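Local coordinates for protein peptidoglycan glycosyltransferase (PDB 4OVD) that is a penicillin-binding protein that joins a dimerisation domain to a larger penicillin-binding domain, in which helices pack against an antiparallel beta sheet, at residues A[468-473]-A[486-490]; A[318-322]-A[336-340]; A[158-162]-A[265-271]. All coordinates share one frame; numbering follows the deposited sequence.

Contact 1: A[468-473]-A[486-490]; sequences MTTVVK and TVAGK
The flat groups that meet here are peptides, not rings: Gly489 N stands above the carbonyl plane of Met468, 58° out of it, while Ala488 CA approaches the same oxygen with its CA-H. Gly489 N donates to Met468 O over 3.0 Å, and Ala488 CA lies 3.5 Å from Met468 O. Gly489 O in turn faces the branch of Val471, with Val471 CB 3.2 Å from Gly489 O, and Val487 O packs against the isopropyl group of Val472, 3.4 Å from Val472 CB.

Helix 458-474 crosses the start of strand 487-495 almost perpendicularly, at 89°, and the axes come within 5.5 Å. So close an approach suits the small residues Ala488 and Gly489. Met468, modelled as selenomethionine, bends at its third torsion and sets CE 3.6 Å from Gly489 CA; its CB meets Ala488 CB. Val472 has CG1 anti to the backbone N (chi1 173°), which turns CG2 alongside the strand, 4.0 Å from Val487 CG1, as the two valines cross. At the outer end one water accepts from both Lys473 NZ and Val487 N.

Lys490 opens the Lys-Thr-Gly signature of penicillin-binding proteins; its NZ bonds to Ser351 OG, and its side chain passes near a bound calcium ion. The strand forms an outer edge of the five-stranded sheet: Ala488 and Lys490 pair with strand 510-518 through Ile517 and Cys515. Gly489 N therefore faces the other way and is satisfied by a helix carbonyl. The chemistry implies that one main-chain bond, flanked by Val471, Val472 and the side chains of Met468 and Ala488, seats the helix across the sheet edge directly beside the signature lysine.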
HETATM    1  N   MSE A 468      -7.630   9.474  13.572  1.00 34.26           N
HETATM    2  CA  MSE A 468      -7.857   9.281  12.138  1.00 30.55           C
HETATM    3  C   MSE A 468      -9.322   9.407  11.849  1.00 33.91           C
HETATM    4  O   MSE A 468      -9.697   9.738  10.742  1.00 32.78           O
HETATM    5  CB  MSE A 468      -7.345   7.949  11.712  1.00 29.26           C
HETATM    6  CG  MSE A 468      -5.828   8.042  11.744  1.00 32.51           C
HETATM    7 SE   MSE A 468      -5.217   6.178  11.483  0.83 35.82          SE
HETATM    8  CE  MSE A 468      -5.780   5.832   9.646  1.00 39.85           C
ATOM      9  N   THR A 469     -10.173   9.125  12.836  1.00 28.86           N
ATOM     10  CA  THR A 469     -11.594   9.312  12.670  1.00 31.64           C
ATOM     11  C   THR A 469     -11.931  10.824  12.602  1.00 34.62           C
ATOM     12  O   THR A 469     -12.792  11.215  11.814  1.00 35.43           O
ATOM     13  CB  THR A 469     -12.358   8.623  13.809  1.00 37.12           C
ATOM     14  OG1 THR A 469     -11.996   7.243  13.744  1.00 35.30           O
ATOM     15  CG2 THR A 469     -13.894   8.778  13.672  1.00 41.96           C
ATOM     16  N   THR A 470     -11.238  11.648  13.393  1.00 33.90           N
ATOM     17  CA  THR A 470     -11.409  13.110  13.404  1.00 31.97           C
ATOM     18  C   THR A 470     -11.021  13.653  12.063  1.00 30.36           C
ATOM     19  O   THR A 470     -11.671  14.559  11.569  1.00 31.68           O
ATOM     20  CB  THR A 470     -10.506  13.747  14.472  1.00 32.88           C
ATOM     21  OG1 THR A 470     -11.008  13.382  15.755  1.00 32.37           O
ATOM     22  CG2 THR A 470     -10.522  15.233  14.439  1.00 32.37           C
ATOM     23  N   VAL A 471     -10.010  13.072  11.449  1.00 27.88           N
ATOM     24  CA  VAL A 471      -9.554  13.519  10.124  1.00 29.49           C
ATOM     25  C   VAL A 471     -10.698  13.436   9.117  1.00 30.55           C
ATOM     26  O   VAL A 471     -10.860  14.297   8.277  1.00 30.49           O
ATOM     27  CB  VAL A 471      -8.355  12.698   9.568  1.00 33.54           C
ATOM     28  CG1 VAL A 471      -8.043  13.055   8.080  1.00 32.79           C
ATOM     29  CG2 VAL A 471      -7.100  12.989  10.424  1.00 33.30           C
ATOM     30  N   VAL A 472     -11.447  12.361   9.188  1.00 29.08           N
ATOM     31  CA  VAL A 472     -12.476  12.092   8.239  1.00 31.78           C
ATOM     32  C   VAL A 472     -13.757  12.784   8.640  1.00 37.43           C
ATOM     33  O   VAL A 472     -14.520  13.192   7.801  1.00 39.95           O
ATOM     34  CB  VAL A 472     -12.683  10.578   8.065  1.00 33.09           C
ATOM     35  CG1 VAL A 472     -13.871  10.296   7.212  1.00 39.22           C
ATOM     36  CG2 VAL A 472     -11.486   9.963   7.371  1.00 38.99           C
ATOM     37  N   LYS A 473     -14.033  12.852   9.923  1.00 31.73           N
ATOM     38  CA  LYS A 473     -15.254  13.516  10.318  1.00 35.79           C
ATOM     39  C   LYS A 473     -15.178  15.015  10.302  1.00 36.92           C
ATOM     40  O   LYS A 473     -16.183  15.717   9.972  1.00 37.04           O
ATOM     41  CB  LYS A 473     -15.674  13.055  11.726  1.00 39.12           C
ATOM     42  CG  LYS A 473     -16.385  11.695  11.729  1.00 49.75           C
ATOM     43  CD  LYS A 473     -17.010  11.425  13.097  1.00 66.10           C
ATOM     44  CE  LYS A 473     -17.964  10.223  13.085  1.00 80.10           C
ATOM     45  NZ  LYS A 473     -17.346   8.936  12.630  1.00 76.23           N
ATOM     46  N   THR A 486     -18.025   3.712   9.630  1.00 47.84           N
ATOM     47  CA  THR A 486     -17.039   4.546  10.328  1.00 46.25           C
ATOM     48  C   THR A 486     -15.800   4.452   9.493  1.00 38.69           C
ATOM     49  O   THR A 486     -15.496   3.395   9.049  1.00 41.43           O
ATOM     50  CB  THR A 486     -16.708   4.022  11.731  1.00 51.71           C
ATOM     51  OG1 THR A 486     -17.854   4.138  12.559  1.00 51.45           O
ATOM     52  CG2 THR A 486     -15.595   4.833  12.331  1.00 55.13           C
ATOM     53  N   VAL A 487     -15.164   5.567   9.189  1.00 40.64           N
ATOM     54  CA  VAL A 487     -13.925   5.600   8.383  1.00 36.94           C
ATOM     55  C   VAL A 487     -12.894   6.391   9.156  1.00 37.07           C
ATOM     56  O   VAL A 487     -13.150   7.512   9.571  1.00 37.64           O
ATOM     57  CB  VAL A 487     -14.167   6.245   7.014  1.00 35.47           C
ATOM     58  CG1 VAL A 487     -12.880   6.420   6.188  1.00 36.77           C
ATOM     59  CG2 VAL A 487     -15.182   5.435   6.270  1.00 39.44           C
ATOM     60  N   ALA A 488     -11.767   5.748   9.444  1.00 31.84           N
ATOM     61  CA  ALA A 488     -10.658   6.408  10.088  1.00 32.33           C
ATOM     62  C   ALA A 488      -9.605   6.497   8.958  1.00 32.11           C
ATOM     63  O   ALA A 488      -9.317   5.506   8.314  1.00 34.22           O
ATOM     64  CB  ALA A 488     -10.139   5.547  11.199  1.00 34.09           C
ATOM     65  N   GLY A 489      -9.099   7.668   8.662  1.00 31.68           N
ATOM     66  CA  GLY A 489      -8.138   7.745   7.626  1.00 32.97           C
ATOM     67  C   GLY A 489      -7.292   8.991   7.635  1.00 34.72           C
ATOM     68  O   GLY A 489      -7.405   9.825   8.516  1.00 36.50           O
ATOM     69  N   LYS A 490      -6.465   9.119   6.594  1.00 31.37           N
ATOM     70  CA  LYS A 490      -5.574  10.229   6.473  1.00 29.19           C
ATOM     71  C   LYS A 490      -5.253  10.526   4.993  1.00 31.75           C
ATOM     72  O   LYS A 490      -5.015   9.598   4.231  1.00 29.81           O
ATOM     73  CB  LYS A 490      -4.257   9.909   7.193  1.00 28.98           C
ATOM     74  CG  LYS A 490      -3.294  11.072   7.136  1.00 31.15           C
ATOM     75  CD  LYS A 490      -3.700  12.212   8.053  1.00 34.24           C
ATOM     76  CE  LYS A 490      -2.698  13.375   8.072  1.00 31.68           C
ATOM     77  NZ  LYS A 490      -2.847  14.130   6.812  1.00 33.92           N
TER
HETATM   78  O   HOH W   1     -15.846   8.334   9.883  1.00 44.55           O

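Contact 2: A[318-322]-A[336-340]; sequences NIPTE and RTSAM
Ile319 and Met340 form an antiparallel hydrogen-bonded pair that joins strand 316-319 to strand 340-343: Ile319 N donates to Met340 O over 2.7 Å, and Met340 N returns to Ile319 O over 3.0 Å. Just beyond the pair the two chains remain close, and Ala339 CA makes a CA-H contact of 3.0 Å with Ile319 O.

Arg336 is the side chain that secures this point. With CG placed between the backbone N and the carbonyl carbon (chi1 57°), the chain then runs extended to NE and brings the guanidinium back against the opposite segment. Arg336 NH1 reaches Ile319 O at 2.8 Å, tilted from the guanidinium plane, and arrives on the face of that carbonyl opposite to Met340 N. Arg336 NH2 meets Pro320 O, also at 2.8 Å; this oxygen lies at the guanidinium edge, near its plane, although NH2 itself stands above the carbonyl plane of Pro320. Arg336 NH1 additionally holds Ser338 O at 2.9 Å, tying the arginine to its own loop. Thr321 CG2 covers one face of the guanidinium and rests 3.4 Å from Ser338 N. The Ile319 side chain packs on Met347, Val354 and Phe358 of helices 344-350 and 353-364.

Asp334 forms a salt bridge with NE of Arg336 and Asp332 with NH2. Three main-chain oxygens and two carboxylates thus share one guanidinium, which should limit its rotation. The implication is that the end of this small two-stranded sheet is fastened by a cation whose positive charge is probably offset by the two nearby carboxylates, even though it lies at the protein surface.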
ATOM      1  N   ASN A 318       1.646  25.235  21.530  1.00 36.72           N
ATOM      2  CA  ASN A 318       1.566  26.508  20.819  1.00 44.37           C
ATOM      3  C   ASN A 318       2.412  26.348  19.531  1.00 40.10           C
ATOM      4  O   ASN A 318       3.629  26.278  19.559  1.00 36.85           O
ATOM      5  CB  ASN A 318       2.046  27.661  21.707  1.00 47.27           C
ATOM      6  CG  ASN A 318       1.685  29.013  21.127  1.00 50.29           C
ATOM      7  OD1 ASN A 318       0.511  29.373  20.990  1.00 58.71           O
ATOM      8  ND2 ASN A 318       2.688  29.770  20.788  1.00 63.34           N
ATOM      9  N   ILE A 319       1.742  26.223  18.405  1.00 34.21           N
ATOM     10  CA  ILE A 319       2.466  25.943  17.154  1.00 35.05           C
ATOM     11  C   ILE A 319       2.697  27.225  16.329  1.00 38.96           C
ATOM     12  O   ILE A 319       1.709  27.870  15.910  1.00 41.94           O
ATOM     13  CB  ILE A 319       1.719  24.840  16.385  1.00 32.11           C
ATOM     14  CG1 ILE A 319       1.583  23.520  17.233  1.00 32.63           C
ATOM     15  CG2 ILE A 319       2.387  24.492  15.061  1.00 35.84           C
ATOM     16  CD1 ILE A 319       2.872  22.874  17.614  1.00 35.54           C
ATOM     17  N   PRO A 320       3.983  27.586  16.063  1.00 42.16           N
ATOM     18  CA  PRO A 320       4.217  28.791  15.264  1.00 43.42           C
ATOM     19  C   PRO A 320       3.790  28.650  13.828  1.00 39.32           C
ATOM     20  O   PRO A 320       3.421  27.563  13.378  1.00 35.08           O
ATOM     21  CB  PRO A 320       5.741  29.022  15.368  1.00 43.29           C
ATOM     22  CG  PRO A 320       6.295  27.666  15.643  1.00 41.40           C
ATOM     23  CD  PRO A 320       5.243  26.889  16.383  1.00 39.70           C
ATOM     24  N   THR A 321       3.860  29.753  13.077  1.00 39.36           N
ATOM     25  CA  THR A 321       3.439  29.712  11.655  1.00 39.04           C
ATOM     26  C   THR A 321       4.458  29.004  10.874  1.00 43.03           C
ATOM     27  O   THR A 321       4.155  28.461   9.828  1.00 42.51           O
ATOM     28  CB  THR A 321       3.276  31.127  11.036  1.00 44.67           C
ATOM     29  OG1 THR A 321       4.391  31.896  11.467  1.00 46.51           O
ATOM     30  CG2 THR A 321       2.031  31.829  11.565  1.00 49.07           C
ATOM     31  N   GLU A 322       5.696  29.048  11.342  1.00 39.45           N
ATOM     32  CA  GLU A 322       6.766  28.388  10.648  1.00 44.30           C
ATOM     33  C   GLU A 322       7.763  27.953  11.675  1.00 42.49           C
ATOM     34  O   GLU A 322       7.720  28.477  12.754  1.00 42.02           O
ATOM     35  CB  GLU A 322       7.473  29.353   9.675  1.00 48.43           C
ATOM     36  CG  GLU A 322       8.042  30.596  10.364  1.00 56.94           C
ATOM     37  CD  GLU A 322       8.746  31.589   9.407  1.00 67.23           C
ATOM     38  OE1 GLU A 322       8.660  31.432   8.174  1.00 67.76           O
ATOM     39  OE2 GLU A 322       9.390  32.548   9.896  1.00 68.87           O
ATOM     40  N   ARG A 336      -3.742  31.442   9.244  1.00 52.49           N
ATOM     41  CA  ARG A 336      -3.220  32.127  10.407  1.00 54.27           C
ATOM     42  C   ARG A 336      -1.952  32.853  10.083  1.00 55.90           C
ATOM     43  O   ARG A 336      -1.338  32.554   9.093  1.00 44.37           O
ATOM     44  CB  ARG A 336      -3.016  31.124  11.572  1.00 59.44           C
ATOM     45  CG  ARG A 336      -2.113  29.952  11.269  1.00 48.76           C
ATOM     46  CD  ARG A 336      -2.230  28.839  12.321  1.00 47.14           C
ATOM     47  NE  ARG A 336      -1.175  27.832  12.053  1.00 42.79           N
ATOM     48  CZ  ARG A 336      -0.004  27.806  12.655  1.00 39.52           C
ATOM     49  NH1 ARG A 336       0.253  28.681  13.610  1.00 42.33           N
ATOM     50  NH2 ARG A 336       0.896  26.891  12.314  1.00 39.85           N
ATOM     51  N   THR A 337      -1.656  33.867  10.883  1.00 54.38           N
ATOM     52  CA  THR A 337      -0.459  34.656  10.766  1.00 57.10           C
ATOM     53  C   THR A 337       0.152  34.668  12.152  1.00 61.34           C
ATOM     54  O   THR A 337       1.092  35.386  12.424  1.00 62.41           O
ATOM     55  CB  THR A 337      -0.705  36.115  10.242  1.00 67.43           C
ATOM     56  OG1 THR A 337      -1.748  36.754  10.992  1.00 62.83           O
ATOM     57  CG2 THR A 337      -1.073  36.130   8.732  1.00 62.78           C
ATOM     58  N   SER A 338      -0.351  33.799  13.016  1.00 54.89           N
ATOM     59  CA  SER A 338       0.143  33.731  14.350  1.00 52.11           C
ATOM     60  C   SER A 338       0.071  32.277  14.741  1.00 43.83           C
ATOM     61  O   SER A 338      -0.569  31.423  14.049  1.00 42.44           O
ATOM     62  CB  SER A 338      -0.756  34.574  15.280  1.00 61.53           C
ATOM     63  OG  SER A 338      -2.140  34.181  15.102  1.00 62.34           O
ATOM     64  N   ALA A 339       0.783  32.012  15.818  1.00 45.11           N
ATOM     65  CA  ALA A 339       0.850  30.716  16.429  1.00 53.99           C
ATOM     66  C   ALA A 339      -0.578  30.291  16.839  1.00 50.02           C
ATOM     67  O   ALA A 339      -1.409  31.112  17.159  1.00 55.94           O
ATOM     68  CB  ALA A 339       1.742  30.795  17.659  1.00 52.82           C
HETATM   69  N   MSE A 340      -0.858  29.009  16.816  1.00 42.33           N
HETATM   70  CA  MSE A 340      -2.138  28.549  17.194  1.00 39.29           C
HETATM   71  C   MSE A 340      -1.871  27.440  18.179  1.00 43.73           C
HETATM   72  O   MSE A 340      -0.921  26.672  18.048  1.00 36.36           O
HETATM   73  CB  MSE A 340      -2.865  28.056  15.925  1.00 39.98           C
HETATM   74  CG  MSE A 340      -4.194  27.355  16.174  1.00 41.00           C
HETATM   75 SE   MSE A 340      -4.953  26.568  14.514  0.71 42.35          SE
HETATM   76  CE  MSE A 340      -6.330  25.465  15.437  1.00 46.28           C
TER

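Contact 3: A[158-162]-A[265-271]; sequences NVGVQ and SYPLPDF
Gln162 sets CG anti to its own N (chi1 -165°) and stays extended at the next torsion (175°), which carries its amide across to the main chain of Ser265. Gln162 lies in the first turn of helix 161-164, just after a type II beta turn from Asn158 to Val161 whose Gly160 is the N-cap. The reach ends on strand 260-266, an outermost strand of the antiparallel sheet of the penicillin-binding fold, and so connects a segment of the dimerisation domain with one of the penicillin-binding domain.

The amide grips both main-chain polar groups, N and O, of Ser265. Ser265 N donates to Gln162 OE1 over 3.0 Å, and Gln162 NE2 donates to Ser265 O, likewise over 3.0 Å, with that oxygen lying in the amide plane. NE2 has a second acceptor in Ser281 O, so the buried amide is held from more than one direction and its flip state is settled by the bonds. Leu268 CD2 lies 3.7 Å from Gln162 OE1.

Beyond the cis peptide before Pro267, the chain runs past the helix start. There Pro269 is the apolar centre: Pro269 CG packs 3.7 Å from Val161 CG1, the two side chains running in opposing directions, and its CD approaches Gln162 CB. At the start of the turn the side chains of Asn158 and Asp270 run alongside each other in a common direction, with amide and carboxylate planes 66° apart. Asn158 ND2 sits 3.2 Å from Asp270 CB, while on the other branch of the amide Asn158 OD1 accepts from the backbone N of the poorly ordered Phe271, 3.3 Å away.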
ATOM      1  N   ASN A 158      -8.158  -9.257 -19.237  1.00 63.37           N
ATOM      2  CA  ASN A 158      -7.166  -8.340 -18.654  1.00 61.89           C
ATOM      3  C   ASN A 158      -7.340  -7.972 -17.207  1.00 57.12           C
ATOM      4  O   ASN A 158      -6.476  -7.287 -16.629  1.00 65.26           O
ATOM      5  CB  ASN A 158      -7.110  -7.049 -19.455  1.00 70.29           C
ATOM      6  CG  ASN A 158      -6.607  -7.269 -20.870  1.00 79.18           C
ATOM      7  OD1 ASN A 158      -5.754  -8.135 -21.123  1.00 80.21           O
ATOM      8  ND2 ASN A 158      -7.112  -6.477 -21.793  1.00 80.86           N
ATOM      9  N   VAL A 159      -8.408  -8.469 -16.603  1.00 55.68           N
ATOM     10  CA  VAL A 159      -8.701  -8.155 -15.221  1.00 54.19           C
ATOM     11  C   VAL A 159      -7.737  -8.861 -14.283  1.00 52.23           C
ATOM     12  O   VAL A 159      -7.716 -10.071 -14.192  1.00 54.95           O
ATOM     13  CB  VAL A 159     -10.130  -8.583 -14.786  1.00 53.47           C
ATOM     14  CG1 VAL A 159     -10.339  -8.170 -13.337  1.00 52.51           C
ATOM     15  CG2 VAL A 159     -11.216  -7.960 -15.673  1.00 54.40           C
ATOM     16  N   GLY A 160      -6.970  -8.105 -13.536  1.00 49.33           N
ATOM     17  CA  GLY A 160      -6.073  -8.721 -12.575  1.00 49.84           C
ATOM     18  C   GLY A 160      -4.831  -9.322 -13.179  1.00 50.78           C
ATOM     19  O   GLY A 160      -4.013  -9.917 -12.442  1.00 49.75           O
ATOM     20  N   VAL A 161      -4.634  -9.126 -14.484  1.00 46.03           N
ATOM     21  CA  VAL A 161      -3.471  -9.734 -15.120  1.00 50.15           C
ATOM     22  C   VAL A 161      -2.158  -9.095 -14.617  1.00 48.19           C
ATOM     23  O   VAL A 161      -1.078  -9.712 -14.662  1.00 48.45           O
ATOM     24  CB  VAL A 161      -3.565  -9.701 -16.647  1.00 60.51           C
ATOM     25  CG1 VAL A 161      -3.228  -8.319 -17.183  1.00 63.30           C
ATOM     26  CG2 VAL A 161      -2.601 -10.707 -17.233  1.00 73.82           C
ATOM     27  N   GLN A 162      -2.236  -7.851 -14.164  1.00 40.86           N
ATOM     28  CA  GLN A 162      -1.100  -7.191 -13.588  1.00 38.13           C
ATOM     29  C   GLN A 162      -0.611  -7.966 -12.353  1.00 41.45           C
ATOM     30  O   GLN A 162       0.599  -8.102 -12.113  1.00 43.43           O
ATOM     31  CB  GLN A 162      -1.466  -5.766 -13.229  1.00 39.93           C
ATOM     32  CG  GLN A 162      -0.285  -4.839 -12.953  1.00 41.03           C
ATOM     33  CD  GLN A 162      -0.798  -3.423 -12.740  1.00 40.92           C
ATOM     34  OE1 GLN A 162      -1.583  -3.215 -11.863  1.00 42.97           O
ATOM     35  NE2 GLN A 162      -0.409  -2.488 -13.557  1.00 43.62           N
ATOM     36  N   SER A 265      -2.200  -0.699 -10.358  1.00 34.27           N
ATOM     37  CA  SER A 265      -1.455   0.485 -10.693  1.00 37.43           C
ATOM     38  C   SER A 265      -1.772   0.832 -12.151  1.00 35.76           C
ATOM     39  O   SER A 265      -1.990  -0.020 -12.959  1.00 41.56           O
ATOM     40  CB  SER A 265       0.067   0.218 -10.557  1.00 40.04           C
ATOM     41  OG  SER A 265       0.381   0.146  -9.210  1.00 53.02           O
ATOM     42  N   TYR A 266      -1.750   2.099 -12.463  1.00 38.78           N
ATOM     43  CA  TYR A 266      -2.017   2.610 -13.769  1.00 38.88           C
ATOM     44  C   TYR A 266      -0.686   3.167 -14.202  1.00 44.45           C
ATOM     45  O   TYR A 266      -0.065   3.906 -13.423  1.00 44.42           O
ATOM     46  CB  TYR A 266      -3.081   3.726 -13.739  1.00 39.56           C
ATOM     47  CG  TYR A 266      -3.443   4.255 -15.097  1.00 44.24           C
ATOM     48  CD1 TYR A 266      -2.626   5.158 -15.742  1.00 47.76           C
ATOM     49  CD2 TYR A 266      -4.612   3.862 -15.746  1.00 51.21           C
ATOM     50  CE1 TYR A 266      -2.933   5.624 -17.011  1.00 54.23           C
ATOM     51  CE2 TYR A 266      -4.923   4.332 -17.017  1.00 49.49           C
ATOM     52  CZ  TYR A 266      -4.073   5.198 -17.639  1.00 52.58           C
ATOM     53  OH  TYR A 266      -4.367   5.703 -18.874  1.00 67.83           O
ATOM     54  N   PRO A 267      -0.268   2.891 -15.463  1.00 46.82           N
ATOM     55  CA  PRO A 267      -0.975   2.124 -16.501  1.00 49.70           C
ATOM     56  C   PRO A 267      -1.117   0.648 -16.261  1.00 52.16           C
ATOM     57  O   PRO A 267      -0.234   0.003 -15.656  1.00 48.06           O
ATOM     58  CB  PRO A 267      -0.141   2.352 -17.796  1.00 54.38           C
ATOM     59  CG  PRO A 267       1.048   3.148 -17.411  1.00 55.76           C
ATOM     60  CD  PRO A 267       0.837   3.697 -16.009  1.00 55.06           C
ATOM     61  N   LEU A 268      -2.204   0.103 -16.815  1.00 44.78           N
ATOM     62  CA  LEU A 268      -2.532  -1.288 -16.705  1.00 45.79           C
ATOM     63  C   LEU A 268      -2.143  -1.924 -18.010  1.00 49.38           C
ATOM     64  O   LEU A 268      -2.060  -1.238 -19.026  1.00 47.11           O
ATOM     65  CB  LEU A 268      -4.025  -1.470 -16.523  1.00 49.81           C
ATOM     66  CG  LEU A 268      -4.631  -1.151 -15.162  1.00 50.86           C
ATOM     67  CD1 LEU A 268      -6.144  -0.930 -15.244  1.00 51.47           C
ATOM     68  CD2 LEU A 268      -4.295  -2.301 -14.231  1.00 47.40           C
ATOM     69  N   PRO A 269      -1.854  -3.215 -17.995  1.00 46.29           N
ATOM     70  CA  PRO A 269      -1.501  -3.833 -19.285  1.00 57.26           C
ATOM     71  C   PRO A 269      -2.657  -4.575 -19.986  1.00 61.30           C
ATOM     72  O   PRO A 269      -3.644  -4.921 -19.346  1.00 65.50           O
ATOM     73  CB  PRO A 269      -0.525  -4.898 -18.868  1.00 50.02           C
ATOM     74  CG  PRO A 269      -1.065  -5.362 -17.569  1.00 52.79           C
ATOM     75  CD  PRO A 269      -1.681  -4.153 -16.893  1.00 50.79           C
ATOM     76  N   ASP A 270      -2.468  -4.916 -21.261  1.00 79.33           N
ATOM     77  CA  ASP A 270      -3.455  -5.709 -22.009  1.00 83.14           C
ATOM     78  C   ASP A 270      -2.791  -6.580 -23.073  1.00 91.70           C
ATOM     79  O   ASP A 270      -1.755  -6.201 -23.639  1.00 72.90           O
ATOM     80  CB  ASP A 270      -4.490  -4.832 -22.699  1.00 98.78           C
ATOM     81  CG  ASP A 270      -3.925  -4.100 -23.892  1.00102.64           C
ATOM     82  OD1 ASP A 270      -2.739  -3.704 -23.811  1.00 96.97           O
ATOM     83  OD2 ASP A 270      -4.672  -3.910 -24.888  1.00 80.01           O
ATOM     84  N   PHE A 271      -3.435  -7.710 -23.383  1.00108.74           N
ATOM     85  CA  PHE A 271      -2.937  -8.656 -24.383  1.00111.32           C
ATOM     86  C   PHE A 271      -1.578  -9.151 -23.910  1.00119.28           C
ATOM     87  O   PHE A 271      -1.172  -8.849 -22.784  1.00 97.71           O
ATOM     88  CB  PHE A 271      -2.825  -7.996 -25.764  1.00103.90           C
ATOM     89  CG  PHE A 271      -4.146  -7.616 -26.372  1.00100.10           C
ATOM     90  CD1 PHE A 271      -5.048  -6.811 -25.685  1.00110.78           C
ATOM     91  CD2 PHE A 271      -4.446  -7.977 -27.665  1.00 91.81           C
ATOM     92  CE1 PHE A 271      -6.260  -6.438 -26.255  1.00103.89           C
ATOM     93  CE2 PHE A 271      -5.644  -7.601 -28.246  1.00109.94           C
ATOM     94  CZ  PHE A 271      -6.556  -6.831 -27.540  1.00107.69           C
TER

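In the fold
Contacts 1 and 3 both reach the five-stranded antiparallel sheet, but at its two outermost strands: 487-495 in contact 1 and 260-266 in contact 3. Contact 1 is buried and mostly apolar, and a single main-chain bond joins helix to strand. Contact 3, partly buried, relies on side-chain amides that grip backbone groups between the dimerisation and penicillin-binding domains. Contact 2 lies at the surface on a separate two-stranded sheet and combines strand pairing with a charged clasp. Centres are about 24 Å apart for contacts 1 and 2, and about 47 Å for contacts 2 and 3, which occupy opposite sides of the chain's centre.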